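Local coordinates for protein lysyl oxidase (Pichia pastoris, PDB 1W7C) that probably oxidises primary amines, lysyl side chains among them, to aldehydes with the help of copper and a topaquinone cofactor formed from one of its own tyrosines, at residues Ile13-Thr18 against Ala294-Glu299; Phe129-Leu134 against Gln178-Ala183; Gly185-Tyr190 against Phe213-Arg218; Asn505-Tyr510 against Glu535-Glu540; Leu555-Ala560 against Tyr572-Gly577. All blocks are in the same frame, centred on the assembly; numbering follows the deposited sequence. Where two conformers were deposited one is given.

Interaction 1 (Ile13-Thr18 against Ala294-Glu299); sequences IEAPKT and AYDGDE. Unlike the reference sequence in segment 294-299: Asp-298 (reference Glu).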
# COMPACT_ATOMS: atom_id res chain seq x y z
N ILE A 13 22.03 14.92 -20.37
CA ILE A 13 22.68 15.93 -19.58
C ILE A 13 24.05 15.48 -19.14
O ILE A 13 24.39 14.30 -19.25
CB ILE A 13 21.82 16.30 -18.37
CG1 ILE A 13 21.48 15.02 -17.54
CG2 ILE A 13 20.58 17.04 -18.85
CD1 ILE A 13 21.07 15.23 -16.13
N GLU A 14 24.83 16.43 -18.61
CA GLU A 14 26.11 16.10 -17.99
C GLU A 14 25.97 16.07 -16.46
O GLU A 14 25.44 17.02 -15.86
CB GLU A 14 27.19 17.11 -18.46
CG GLU A 14 27.68 16.91 -19.89
CD GLU A 14 28.96 17.66 -20.16
OE1 GLU A 14 28.91 18.89 -20.32
OE2 GLU A 14 30.03 17.01 -20.22
N ALA A 15 26.37 14.94 -15.84
CA ALA A 15 26.31 14.75 -14.40
C ALA A 15 27.17 15.82 -13.74
O ALA A 15 28.19 16.27 -14.34
CB ALA A 15 26.81 13.41 -14.04
N PRO A 16 26.76 16.30 -12.57
CA PRO A 16 27.57 17.27 -11.80
C PRO A 16 28.98 16.78 -11.49
O PRO A 16 29.92 17.59 -11.43
CB PRO A 16 26.76 17.46 -10.52
CG PRO A 16 25.37 17.12 -10.90
CD PRO A 16 25.47 16.03 -11.92
N LYS A 17 29.12 15.49 -11.23
CA LYS A 17 30.38 14.87 -10.86
C LYS A 17 30.49 13.52 -11.53
O LYS A 17 29.57 13.08 -12.22
CB LYS A 17 30.45 14.72 -9.35
CG LYS A 17 30.44 16.04 -8.59
CD LYS A 17 31.82 16.69 -8.56
CE LYS A 17 31.83 18.09 -7.91
NZ LYS A 17 33.22 18.48 -7.38
N THR A 18 31.63 12.86 -11.37
CA THR A 18 31.87 11.49 -11.83
C THR A 18 31.14 10.50 -10.93
O THR A 18 31.12 10.67 -9.70
CB THR A 18 33.39 11.20 -11.75
OG1 THR A 18 34.09 12.03 -12.70
CG2 THR A 18 33.73 9.78 -12.18
N ALA A 294 15.86 13.07 -17.85
CA ALA A 294 17.12 13.19 -18.58
C ALA A 294 18.19 12.33 -17.91
O ALA A 294 18.04 11.91 -16.77
CB ALA A 294 17.57 14.63 -18.65
N TYR A 295 19.28 12.09 -18.61
CA TYR A 295 20.35 11.25 -18.06
C TYR A 295 21.67 11.53 -18.74
O TYR A 295 21.71 12.08 -19.86
CB TYR A 295 20.01 9.76 -18.17
CG TYR A 295 20.06 9.24 -19.58
CD1 TYR A 295 21.12 8.45 -20.03
CD2 TYR A 295 19.04 9.54 -20.46
CE1 TYR A 295 21.16 8.00 -21.33
CE2 TYR A 295 19.08 9.11 -21.81
CZ TYR A 295 20.14 8.34 -22.23
OH TYR A 295 20.19 7.87 -23.51
N ASP A 296 22.72 11.18 -18.00
CA ASP A 296 24.09 11.16 -18.51
C ASP A 296 24.44 9.68 -18.72
O ASP A 296 24.51 8.93 -17.75
CB ASP A 296 25.02 11.78 -17.45
CG ASP A 296 26.45 11.86 -17.90
OD1 ASP A 296 26.89 10.95 -18.64
OD2 ASP A 296 27.21 12.77 -17.50
N GLY A 297 24.57 9.26 -19.96
CA GLY A 297 24.73 7.85 -20.26
C GLY A 297 26.01 7.24 -19.73
O GLY A 297 26.03 6.10 -19.30
N ASP A 298 27.08 8.01 -19.76
CA ASP A 298 28.40 7.54 -19.29
C ASP A 298 28.46 7.46 -17.76
O ASP A 298 29.11 6.57 -17.21
CB ASP A 298 29.52 8.46 -19.77
CG ASP A 298 29.89 8.23 -21.20
OD1 ASP A 298 29.26 7.42 -21.93
OD2 ASP A 298 30.85 8.84 -21.70
N GLU A 299 27.76 8.36 -17.08
CA GLU A 299 27.84 8.44 -15.63
C GLU A 299 26.66 7.79 -14.90
O GLU A 299 26.67 7.71 -13.68
CB GLU A 299 28.01 9.89 -15.16
CG GLU A 299 29.22 10.61 -15.72
CD GLU A 299 30.55 9.95 -15.38
OE1 GLU A 299 30.67 9.20 -14.40
OE2 GLU A 299 31.52 10.19 -16.11
O HOH W 1 33.98 10.52 -15.65
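Asp-296 grips the loop 13-18 through a single carboxylate oxygen: the backbone N of Ala-15 donates to OD2 at 2.9 Å, nearly straight at 175°, on the lone pair that points away from the other oxygen. The aspartate CG lies anti to its own backbone N (chi1 -178°), which puts CG on the side of the loop. Its OD1 turns back into its own segment and takes the N-H of Glu-299 from above the carboxylate plane, an Asx motif that ties the turn after the strand to the same side chain. This end is the close-fitting one. Ile-13 N bonds Tyr-295 O at 2.9 Å, the donor standing above the carbonyl plane, while Ile-13 CG2 meets Ala-294 CB at 3.9 Å and Ala-15 CB rests against Glu-299 CB. The far end is looser and wetter. Thr-18 touches Glu-299 with its CA and CG2, Thr-18 CG2 lying 3.8 Å from Glu-299 OE1, and a water donates to Glu-299 OE2. In the fold, the loop prolongs strand 11-12, which runs parallel to strand 294-296. Strand 301-304 pairs antiparallel with strand 294-296, Tyr-301 and Tyr-310 cover Ala-15 and Pro-16, and His-276 of the second subunit packs on Ile-13 and Ala-294.

Interaction 2 (Phe129-Leu134 against Gln178-Ala183); sequences FEVGHL and QLHDPA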
# COMPACT_ATOMS: atom_id res chain seq x y z
N PHE A 129 37.39 -23.01 4.19
CA PHE A 129 36.73 -23.92 3.27
C PHE A 129 35.41 -24.47 3.81
O PHE A 129 34.42 -24.52 3.09
CB PHE A 129 37.67 -25.09 2.94
CG PHE A 129 37.07 -26.08 1.97
CD1 PHE A 129 37.11 -25.84 0.60
CD2 PHE A 129 36.44 -27.23 2.43
CE1 PHE A 129 36.56 -26.71 -0.27
CE2 PHE A 129 35.89 -28.12 1.55
CZ PHE A 129 35.95 -27.86 0.19
N GLU A 130 35.40 -24.95 5.06
CA GLU A 130 34.21 -25.59 5.61
C GLU A 130 32.96 -24.72 5.54
O GLU A 130 31.88 -25.25 5.38
CB GLU A 130 34.39 -26.09 7.03
CG GLU A 130 35.35 -27.26 7.19
CD GLU A 130 35.10 -28.42 6.21
OE1 GLU A 130 36.07 -28.94 5.65
OE2 GLU A 130 33.94 -28.85 6.06
N VAL A 131 33.13 -23.40 5.66
CA VAL A 131 32.02 -22.44 5.65
C VAL A 131 32.08 -21.58 4.37
O VAL A 131 31.57 -20.47 4.30
CB VAL A 131 31.99 -21.55 6.92
CG1 VAL A 131 31.69 -22.38 8.15
CG2 VAL A 131 33.27 -20.76 7.11
N GLY A 132 32.68 -22.14 3.34
CA GLY A 132 32.98 -21.43 2.13
C GLY A 132 31.74 -21.11 1.28
O GLY A 132 30.61 -21.54 1.56
N HIS A 133 31.96 -20.32 0.25
CA HIS A 133 30.92 -20.03 -0.73
C HIS A 133 30.56 -21.30 -1.49
O HIS A 133 31.45 -22.10 -1.87
CB HIS A 133 31.42 -18.97 -1.70
CG HIS A 133 30.39 -18.52 -2.68
ND1 HIS A 133 29.20 -17.95 -2.30
CD2 HIS A 133 30.34 -18.62 -4.03
CE1 HIS A 133 28.48 -17.68 -3.37
NE2 HIS A 133 29.13 -18.12 -4.43
N LEU A 134 29.28 -21.48 -1.74
CA LEU A 134 28.80 -22.56 -2.60
C LEU A 134 29.05 -22.15 -4.04
O LEU A 134 28.16 -21.65 -4.73
CB LEU A 134 27.32 -22.82 -2.34
CG LEU A 134 26.69 -23.97 -3.13
CD1 LEU A 134 27.42 -25.31 -2.90
CD2 LEU A 134 25.20 -24.11 -2.79
N GLN A 178 24.36 -25.15 3.94
CA GLN A 178 25.03 -26.28 4.57
C GLN A 178 25.10 -26.08 6.08
O GLN A 178 24.88 -24.95 6.56
CB GLN A 178 26.45 -26.42 3.95
CG GLN A 178 26.43 -26.69 2.44
CD GLN A 178 27.78 -26.66 1.80
OE1 GLN A 178 27.88 -26.93 0.62
NE2 GLN A 178 28.81 -26.31 2.57
N LEU A 179 25.36 -27.16 6.81
CA LEU A 179 25.37 -27.16 8.26
C LEU A 179 26.75 -27.57 8.81
O LEU A 179 27.03 -28.76 9.04
CB LEU A 179 24.27 -28.09 8.78
CG LEU A 179 22.85 -27.60 8.45
CD1 LEU A 179 21.85 -28.75 8.63
CD2 LEU A 179 22.43 -26.42 9.31
N HIS A 180 27.59 -26.58 9.04
CA HIS A 180 28.90 -26.78 9.64
C HIS A 180 28.81 -26.55 11.13
O HIS A 180 28.24 -25.57 11.62
CB HIS A 180 29.94 -25.84 9.02
CG HIS A 180 31.28 -25.93 9.69
ND1 HIS A 180 32.08 -27.05 9.58
CD2 HIS A 180 31.92 -25.09 10.54
CE1 HIS A 180 33.18 -26.88 10.30
NE2 HIS A 180 33.11 -25.70 10.89
N ASP A 181 29.38 -27.49 11.86
CA ASP A 181 29.33 -27.46 13.32
C ASP A 181 30.74 -27.13 13.83
O ASP A 181 31.62 -27.98 13.77
CB ASP A 181 28.88 -28.82 13.87
CG ASP A 181 28.72 -28.83 15.35
OD1 ASP A 181 29.22 -27.92 16.05
OD2 ASP A 181 28.15 -29.76 15.92
N PRO A 182 30.98 -25.91 14.31
CA PRO A 182 32.33 -25.56 14.76
C PRO A 182 32.81 -26.38 15.94
O PRO A 182 34.02 -26.48 16.16
CB PRO A 182 32.22 -24.07 15.15
CG PRO A 182 30.92 -23.58 14.63
CD PRO A 182 30.05 -24.76 14.38
N ALA A 183 31.91 -26.96 16.71
CA ALA A 183 32.32 -27.73 17.85
C ALA A 183 32.96 -29.06 17.48
O ALA A 183 33.87 -29.51 18.18
CB ALA A 183 31.16 -27.94 18.83
O HOH W 2 29.11 -25.14 5.22
O HOH W 3 31.77 -26.74 2.94
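His-180 CG is anti to its backbone N (chi1 175°), on the side of the 3-10 turn, and Glu-130 CB lies over one face of the ring. The glutamate CG, anti to its own carbonyl carbon (chi1 -68°), stays near the ring too, 3.8 Å from His-180 CE1. Glu-130 CB is 3.8 Å from the centroid of the His-180 ring, 24° off the normal and offset toward the rim, a CH-pi contact. Val-131 CG1 comes obliquely to the same ring, 3.6 Å from His-180 CD2. The contact joins the 3-10 turn that follows strand 126-128 to strand 170-180, an outermost strand, within this chain, of a five-stranded antiparallel sheet. Both polar ends are held from the next strand: Thr-187 OG1 bonds Glu-130 OE2 and His-180 ND1. Farther along, a water donates to Glu-130 O at 2.8 Å and accepts from Gln-178 NE2, bridging the backbone to the amide. Gln-178 OE1, which bonds Lys-142 NZ of helix 136-150, lies 3.9 Å from Leu-134 CD1.

Interaction 3 (Gly185-Tyr190 against Phe213-Arg218); sequences GATVDY and FDMTGR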
# COMPACT_ATOMS: atom_id res chain seq x y z
N GLY A 185 33.78 -29.78 13.96
CA GLY A 185 34.39 -29.64 12.64
C GLY A 185 33.63 -30.23 11.46
O GLY A 185 34.01 -30.04 10.32
N ALA A 186 32.58 -30.98 11.73
CA ALA A 186 31.79 -31.62 10.68
C ALA A 186 30.92 -30.66 9.91
O ALA A 186 30.36 -29.73 10.47
CB ALA A 186 30.91 -32.72 11.30
N THR A 187 30.78 -30.93 8.62
CA THR A 187 29.88 -30.24 7.73
C THR A 187 28.96 -31.25 7.11
O THR A 187 29.41 -32.16 6.41
CB THR A 187 30.66 -29.48 6.66
OG1 THR A 187 31.60 -28.60 7.32
CG2 THR A 187 29.74 -28.63 5.73
N VAL A 188 27.66 -31.07 7.36
CA VAL A 188 26.64 -31.93 6.78
C VAL A 188 25.64 -31.12 5.97
O VAL A 188 25.65 -29.89 5.97
CB VAL A 188 25.93 -32.77 7.87
CG1 VAL A 188 26.94 -33.54 8.68
CG2 VAL A 188 25.08 -31.87 8.78
N ASP A 189 24.80 -31.83 5.24
CA ASP A 189 23.81 -31.17 4.40
C ASP A 189 22.69 -32.17 4.12
O ASP A 189 22.92 -33.37 4.03
CB ASP A 189 24.52 -30.70 3.10
CG ASP A 189 23.77 -29.64 2.32
OD1 ASP A 189 22.74 -29.10 2.81
OD2 ASP A 189 24.20 -29.24 1.21
N TYR A 190 21.48 -31.65 4.02
CA TYR A 190 20.32 -32.45 3.67
C TYR A 190 20.01 -32.22 2.19
O TYR A 190 20.54 -31.32 1.55
CB TYR A 190 19.13 -32.06 4.53
CG TYR A 190 19.25 -32.53 5.98
CD1 TYR A 190 19.91 -31.76 6.92
CD2 TYR A 190 18.71 -33.74 6.40
CE1 TYR A 190 20.02 -32.18 8.23
CE2 TYR A 190 18.79 -34.16 7.73
CZ TYR A 190 19.44 -33.37 8.64
OH TYR A 190 19.51 -33.80 9.95
N PHE A 213 23.98 -36.06 4.18
CA PHE A 213 25.36 -36.47 3.93
C PHE A 213 26.36 -35.61 4.68
O PHE A 213 26.08 -34.49 5.07
CB PHE A 213 25.68 -36.54 2.43
CG PHE A 213 25.49 -35.24 1.68
CD1 PHE A 213 26.58 -34.44 1.40
CD2 PHE A 213 24.23 -34.83 1.22
CE1 PHE A 213 26.43 -33.27 0.67
CE2 PHE A 213 24.07 -33.65 0.50
CZ PHE A 213 25.17 -32.87 0.23
N ASP A 214 27.50 -36.22 4.95
CA ASP A 214 28.66 -35.56 5.53
C ASP A 214 29.61 -35.23 4.38
O ASP A 214 30.04 -36.11 3.61
CB ASP A 214 29.35 -36.49 6.51
CG ASP A 214 30.47 -35.81 7.23
OD1 ASP A 214 31.39 -35.36 6.57
OD2 ASP A 214 30.53 -35.73 8.47
N MET A 215 29.90 -33.94 4.23
CA MET A 215 30.79 -33.43 3.18
C MET A 215 31.97 -32.67 3.80
O MET A 215 32.43 -31.66 3.25
CB MET A 215 29.99 -32.53 2.21
CG MET A 215 29.19 -31.45 2.90
SD MET A 215 28.52 -30.20 1.78
CE MET A 215 30.03 -29.44 1.17
N THR A 216 32.48 -33.19 4.92
CA THR A 216 33.59 -32.53 5.63
C THR A 216 34.90 -32.69 4.86
O THR A 216 35.23 -33.76 4.39
CB THR A 216 33.77 -33.15 7.02
OG1 THR A 216 32.52 -33.10 7.74
CG2 THR A 216 34.77 -32.33 7.88
N GLY A 217 35.62 -31.58 4.72
CA GLY A 217 36.97 -31.58 4.19
C GLY A 217 37.02 -31.51 2.68
O GLY A 217 36.01 -31.66 2.00
N ARG A 218 38.23 -31.33 2.15
CA ARG A 218 38.47 -31.11 0.73
C ARG A 218 38.65 -32.40 -0.07
O ARG A 218 38.76 -32.35 -1.28
CB ARG A 218 39.72 -30.24 0.56
CG ARG A 218 39.55 -28.83 1.07
CD ARG A 218 40.65 -27.89 0.63
NE ARG A 218 41.96 -28.27 1.17
CZ ARG A 218 43.11 -27.80 0.71
NH1 ARG A 218 43.12 -26.97 -0.32
NH2 ARG A 218 44.25 -28.16 1.29
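Thr-216 OG1 accepts the N-H of Thr-187 at 2.9 Å, almost straight at 172°, and donates its own hydrogen bond to Asp-214 OD1 at 2.8 Å. That oxygen also takes the backbone N of Thr-216, an Asx turn, so two donors grip it, both from the same face of the carboxylate plane and each about 30° out of it. Thr-187 O accepts from Met-215 N at 2.9 Å, the donor nearly along the C=O axis. The pair Asp-189 and Phe-213 closes a two-way backbone link: Asp-189 N gives to Phe-213 O and receives, at O, the N-H of Phe-213. These bonds join neighbouring antiparallel strands, 187-195 and 209-214, inside a five-stranded sheet; segment 213-218 falls in the part of the chain assigned to the DUF1965 family. Between them the non-hydrogen-bonded pair Val-188 and Asp-214 brings CA of Val-188 to 3.1 Å from Phe-213 O. An alanine in place of Thr-216 would probably leave the Thr-187 N-H without its acceptor and Asp-214 OD1 with one donor fewer. On the sheet face that carries Asp-189 and Phe-213, away from Val-188 and Asp-214, Asp-189 CB lies over the Phe-213 ring in a CH-pi contact, 4.1 Å from its centroid, the side chains pointing the same way. Asp-189 OD2 is paired with Lys-142 of helix 136-150 in a salt bridge.

Interaction 4 (Asn505-Tyr510 against Glu535-Glu540); sequences NRASQY and EVFENE. Unlike the reference sequence in segment 505-510: Gln-509 (reference Lys). Unlike the reference sequence in segment 535-540: Phe-537 (reference Leu), Asn-539 (reference Lys). With CA (calcium ion), chain E.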
# COMPACT_ATOMS: atom_id res chain seq x y z
N ASN A 505 22.51 14.35 12.27
CA ASN A 505 21.08 14.16 12.39
C ASN A 505 20.71 13.64 13.78
O ASN A 505 21.56 13.34 14.62
CB ASN A 505 20.57 13.15 11.32
CG ASN A 505 20.60 13.65 9.87
OD1 ASN A 505 20.29 12.85 8.98
ND2 ASN A 505 20.91 14.93 9.61
N ARG A 506 19.40 13.58 14.03
CA ARG A 506 18.81 12.96 15.21
C ARG A 506 17.66 12.11 14.70
O ARG A 506 17.09 12.42 13.66
CB ARG A 506 18.24 14.01 16.12
CG ARG A 506 19.17 14.75 16.89
CD ARG A 506 18.52 15.39 18.15
NE ARG A 506 19.52 16.23 18.73
CZ ARG A 506 19.90 17.40 18.24
NH1 ARG A 506 19.21 17.98 17.30
NH2 ARG A 506 20.89 18.04 18.84
N ALA A 507 17.37 11.02 15.35
CA ALA A 507 16.21 10.22 15.05
C ALA A 507 15.22 10.41 16.18
O ALA A 507 15.57 10.36 17.35
CB ALA A 507 16.57 8.76 14.93
N SER A 508 13.95 10.62 15.83
CA SER A 508 12.92 10.88 16.81
C SER A 508 11.65 10.20 16.45
O SER A 508 11.46 9.73 15.33
CB SER A 508 12.65 12.38 16.93
OG SER A 508 12.02 12.86 15.75
N GLN A 509 10.76 10.08 17.42
CA GLN A 509 9.41 9.62 17.15
C GLN A 509 8.42 10.55 17.83
O GLN A 509 8.65 10.98 18.97
CB GLN A 509 9.22 8.19 17.68
CG GLN A 509 9.41 8.01 19.12
CD GLN A 509 9.24 6.59 19.54
OE1 GLN A 509 8.77 5.74 18.75
NE2 GLN A 509 9.62 6.31 20.79
N TYR A 510 7.35 10.85 17.13
CA TYR A 510 6.17 11.45 17.76
C TYR A 510 5.24 10.32 18.17
O TYR A 510 4.65 9.66 17.30
CB TYR A 510 5.46 12.42 16.82
CG TYR A 510 6.16 13.76 16.71
CD1 TYR A 510 7.18 13.97 15.82
CD2 TYR A 510 5.84 14.80 17.56
CE1 TYR A 510 7.83 15.18 15.73
CE2 TYR A 510 6.51 16.01 17.49
CZ TYR A 510 7.50 16.19 16.57
OH TYR A 510 8.17 17.40 16.49
N GLU A 535 9.91 12.05 21.22
CA GLU A 535 10.93 11.34 21.96
C GLU A 535 12.13 11.13 21.07
O GLU A 535 11.98 10.71 19.96
CB GLU A 535 10.41 9.97 22.45
CG GLU A 535 9.17 10.06 23.31
CD GLU A 535 8.71 8.72 23.91
OE1 GLU A 535 9.13 7.65 23.41
OE2 GLU A 535 7.91 8.76 24.85
N VAL A 536 13.31 11.43 21.57
CA VAL A 536 14.56 11.27 20.81
C VAL A 536 15.12 9.88 21.04
O VAL A 536 15.19 9.43 22.16
CB VAL A 536 15.58 12.30 21.25
CG1 VAL A 536 16.92 12.11 20.51
CG2 VAL A 536 15.04 13.68 21.04
N PHE A 537 15.50 9.20 19.96
CA PHE A 537 16.24 7.93 20.02
C PHE A 537 17.71 8.30 20.29
O PHE A 537 18.46 8.60 19.37
CB PHE A 537 16.10 7.15 18.72
CG PHE A 537 14.74 6.55 18.50
CD1 PHE A 537 13.93 7.04 17.52
CD2 PHE A 537 14.33 5.43 19.18
CE1 PHE A 537 12.69 6.51 17.29
CE2 PHE A 537 13.09 4.86 18.91
CZ PHE A 537 12.27 5.42 17.99
N GLU A 538 18.09 8.33 21.57
CA GLU A 538 19.40 8.87 21.96
C GLU A 538 20.56 7.95 21.63
O GLU A 538 21.67 8.43 21.46
CB GLU A 538 19.39 9.22 23.46
CG GLU A 538 18.42 10.33 23.79
CD GLU A 538 18.52 10.84 25.22
OE1 GLU A 538 19.31 10.30 26.02
OE2 GLU A 538 17.81 11.80 25.54
N ASN A 539 20.31 6.64 21.59
CA ASN A 539 21.35 5.62 21.51
C ASN A 539 20.89 4.52 20.59
O ASN A 539 19.70 4.30 20.45
CB ASN A 539 21.68 4.98 22.88
CG ASN A 539 22.31 5.91 23.83
OD1 ASN A 539 21.63 6.74 24.42
ND2 ASN A 539 23.64 5.81 24.00
N GLU A 540 21.84 3.80 20.01
CA GLU A 540 21.52 2.60 19.27
C GLU A 540 20.82 1.62 20.24
O GLU A 540 21.29 1.38 21.35
CB GLU A 540 22.80 1.96 18.73
CG GLU A 540 23.51 2.80 17.71
CD GLU A 540 24.87 2.26 17.30
OE1 GLU A 540 25.53 1.60 18.15
OE2 GLU A 540 25.27 2.52 16.13
CA CA E . 27.33 1.24 16.49
O HOH W 4 18.94 10.78 17.73
O HOH W 5 27.60 1.87 14.18
O HOH W 6 29.34 0.05 15.86
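The antiparallel beta hairpin of strands 504-518 and 526-536 brings Gln-509 against Glu-535 near the end of its second strand, and the chain beyond leads to a calcium site. Their backbones exchange two bonds as a hydrogen-bonded pair: Glu-535 N gives to Gln-509 O at 2.8 Å and Gln-509 N to Glu-535 O at 2.9 Å. One step along, Ser-508 faces Val-536 in a non-hydrogen-bonded pair, and Phe-537 N then bonds Ala-507 O, the donor tilted 24° from the carbonyl plane. A water extends the ladder past the strand end: it accepts from Ala-507 N and can donate to Phe-537 O. The Gln-509 amide also reaches Glu-535 on its own face of the sheet, but the bond from Gln-509 NE2 to Glu-535 OE1 is weak, bent to 125°. Gln-509 CG lies between backbone N and carbonyl carbon (chi1 60°); beyond it the chain is extended, and Gln-509 CD comes 3.6 Å from Phe-537 CZ. The Phe-537 ring turns its edge to the Ala-507 carbonyl, and its CD1 lies 4.1 Å from Ala-507 CB. Leu-604 of strand 602-606 packs on both residues. In the loop beyond the strand, a calcium ion is bound by the carbonyl O of Phe-633, by Asp-635, Glu-637 and two waters, and by Glu-540, whose OE1 and OE2 each lie 2.5 Å from the metal.

Interaction 5 (Leu555-Ala560 against Tyr572-Gly577); sequences LLIESA and YNIMPG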
# COMPACT_ATOMS: atom_id res chain seq x y z
N LEU A 555 7.93 8.16 12.81
CA LEU A 555 9.40 8.05 12.93
C LEU A 555 10.07 9.04 11.97
O LEU A 555 9.82 9.05 10.77
CB LEU A 555 9.89 6.65 12.57
CG LEU A 555 11.41 6.42 12.61
CD1 LEU A 555 11.95 6.57 13.97
CD2 LEU A 555 11.73 5.04 12.05
N LEU A 556 10.97 9.85 12.53
CA LEU A 556 11.67 10.88 11.81
C LEU A 556 13.18 10.73 11.86
O LEU A 556 13.73 10.39 12.91
CB LEU A 556 11.32 12.28 12.35
CG LEU A 556 9.87 12.72 12.40
CD1 LEU A 556 9.75 14.09 13.03
CD2 LEU A 556 9.21 12.64 11.03
N ILE A 557 13.83 11.09 10.76
CA ILE A 557 15.21 11.49 10.76
C ILE A 557 15.24 13.01 10.59
O ILE A 557 14.79 13.53 9.58
CB ILE A 557 16.02 10.79 9.69
CG1 ILE A 557 15.91 9.26 9.80
CG2 ILE A 557 17.49 11.27 9.72
CD1 ILE A 557 16.36 8.63 11.07
N GLU A 558 15.74 13.69 11.62
CA GLU A 558 15.79 15.15 11.68
C GLU A 558 17.21 15.66 11.47
O GLU A 558 18.18 15.04 11.90
CB GLU A 558 15.38 15.63 13.10
CG GLU A 558 13.99 15.24 13.55
CD GLU A 558 13.67 15.76 14.93
OE1 GLU A 558 14.57 16.36 15.62
OE2 GLU A 558 12.51 15.53 15.42
N SER A 559 17.33 16.82 10.84
CA SER A 559 18.58 17.57 10.93
C SER A 559 18.85 17.89 12.40
O SER A 559 17.94 18.29 13.11
CB SER A 559 18.45 18.86 10.18
OG SER A 559 19.68 19.58 10.25
N ALA A 560 20.10 17.79 12.83
CA ALA A 560 20.45 18.15 14.20
C ALA A 560 20.33 19.65 14.45
O ALA A 560 19.96 20.06 15.55
CB ALA A 560 21.83 17.66 14.59
N TYR A 572 12.72 14.01 7.52
CA TYR A 572 12.05 13.05 6.65
C TYR A 572 11.43 11.99 7.54
O TYR A 572 12.02 11.53 8.52
CB TYR A 572 13.00 12.42 5.60
CG TYR A 572 12.91 13.06 4.23
CD1 TYR A 572 13.41 14.34 3.99
CD2 TYR A 572 12.29 12.41 3.18
CE1 TYR A 572 13.27 14.93 2.76
CE2 TYR A 572 12.17 12.99 1.92
CZ TYR A 572 12.65 14.26 1.70
OH TYR A 572 12.55 14.89 0.49
N ASN A 573 10.20 11.64 7.17
CA ASN A 573 9.45 10.58 7.85
C ASN A 573 9.64 9.28 7.09
O ASN A 573 9.39 9.25 5.89
CB ASN A 573 7.97 11.04 7.92
CG ASN A 573 6.96 9.98 8.32
OD1 ASN A 573 5.81 10.07 7.86
ND2 ASN A 573 7.30 9.09 9.21
N ILE A 574 10.07 8.26 7.83
CA ILE A 574 10.12 6.88 7.31
C ILE A 574 8.77 6.26 7.64
O ILE A 574 8.48 5.98 8.81
CB ILE A 574 11.25 6.06 7.94
CG1 ILE A 574 12.60 6.78 7.80
CG2 ILE A 574 11.28 4.68 7.30
CD1 ILE A 574 13.75 6.05 8.49
N MET A 575 7.93 6.09 6.60
CA MET A 575 6.51 5.73 6.76
C MET A 575 6.36 4.30 6.23
O MET A 575 6.58 4.05 5.06
CB MET A 575 5.69 6.72 5.89
CG MET A 575 4.23 6.41 5.90
SD MET A 575 3.26 7.49 4.82
CE MET A 575 4.23 8.86 4.83
N PRO A 576 5.95 3.35 7.07
CA PRO A 576 5.72 2.00 6.56
C PRO A 576 4.49 1.92 5.67
O PRO A 576 3.53 2.62 5.89
CB PRO A 576 5.50 1.17 7.81
CG PRO A 576 4.96 2.17 8.83
CD PRO A 576 5.66 3.48 8.52
N GLY A 577 4.58 1.13 4.62
CA GLY A 577 3.43 0.71 3.84
C GLY A 577 3.15 -0.74 4.20
O GLY A 577 3.43 -1.21 5.30
O HOH W 7 6.63 6.57 10.72
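Leu-556 stands opposite Asn-573 as a non-hydrogen-bonded pair, their CA atoms 4.5 Å apart, where strands 555-559 and 572-576 run antiparallel with their directions 157° apart. The next pair, Ile-557 and Tyr-572, is joined both ways: Ile-557 N to Tyr-572 O at 2.9 Å and Tyr-572 N to Ile-557 O at 3.0 Å. Asn-573 adds a side-chain bond to this ladder. Its CG is anti to the backbone N (chi1 168°), and ND2 donates to Leu-555 O at 3.0 Å, with the acceptor close to the amide plane. Ile-574 N meets the same oxygen from the opposite face of its plane, so the carbonyl accepts from two donors. A water accepts from ND2 and from Leu-555 N and donates to Ile-574 O, closing a small polar cluster in a buried place. An alanine at Asn-573 would probably leave Leu-555 O with a single protein donor and the water without one of its mates. The two strands lie in the enzyme domain of the copper amine oxidase family, flanked by strands 504-518 and 670-678. Leu-556 CD2 packs on Asn-573 CB at 3.7 Å. On the opposite face Ile-574 CD1 touches Ile-557 CG1 at 4.1 Å and Leu-555 CD2 at 4.2 Å, and Leu-498, which takes part in a calcium site, packs on both isoleucines.

From the N terminus, interaction 1 opens first and closes across 275 residues, bringing the early loop to strand 294-296; interactions 2 and 3 are nested inside that long loop. These two follow in series, closing over 43 and 22 residues, and touch, their centres 8 Å apart, because strands 170-180 and 187-195 are neighbours in the five-stranded sheet. Interaction 4 opens only after interaction 1 has closed and spans 24 residues, joining the two strands of the hairpin 504-518/526-536. Interaction 5 follows over 11 residues, tying strand 553-559 to strand 569-576. Strands 504-518 and 553-559 lie side by side, so these two contacts touch. The nearest atoms of interactions 3 and 5 remain about 34 Å apart.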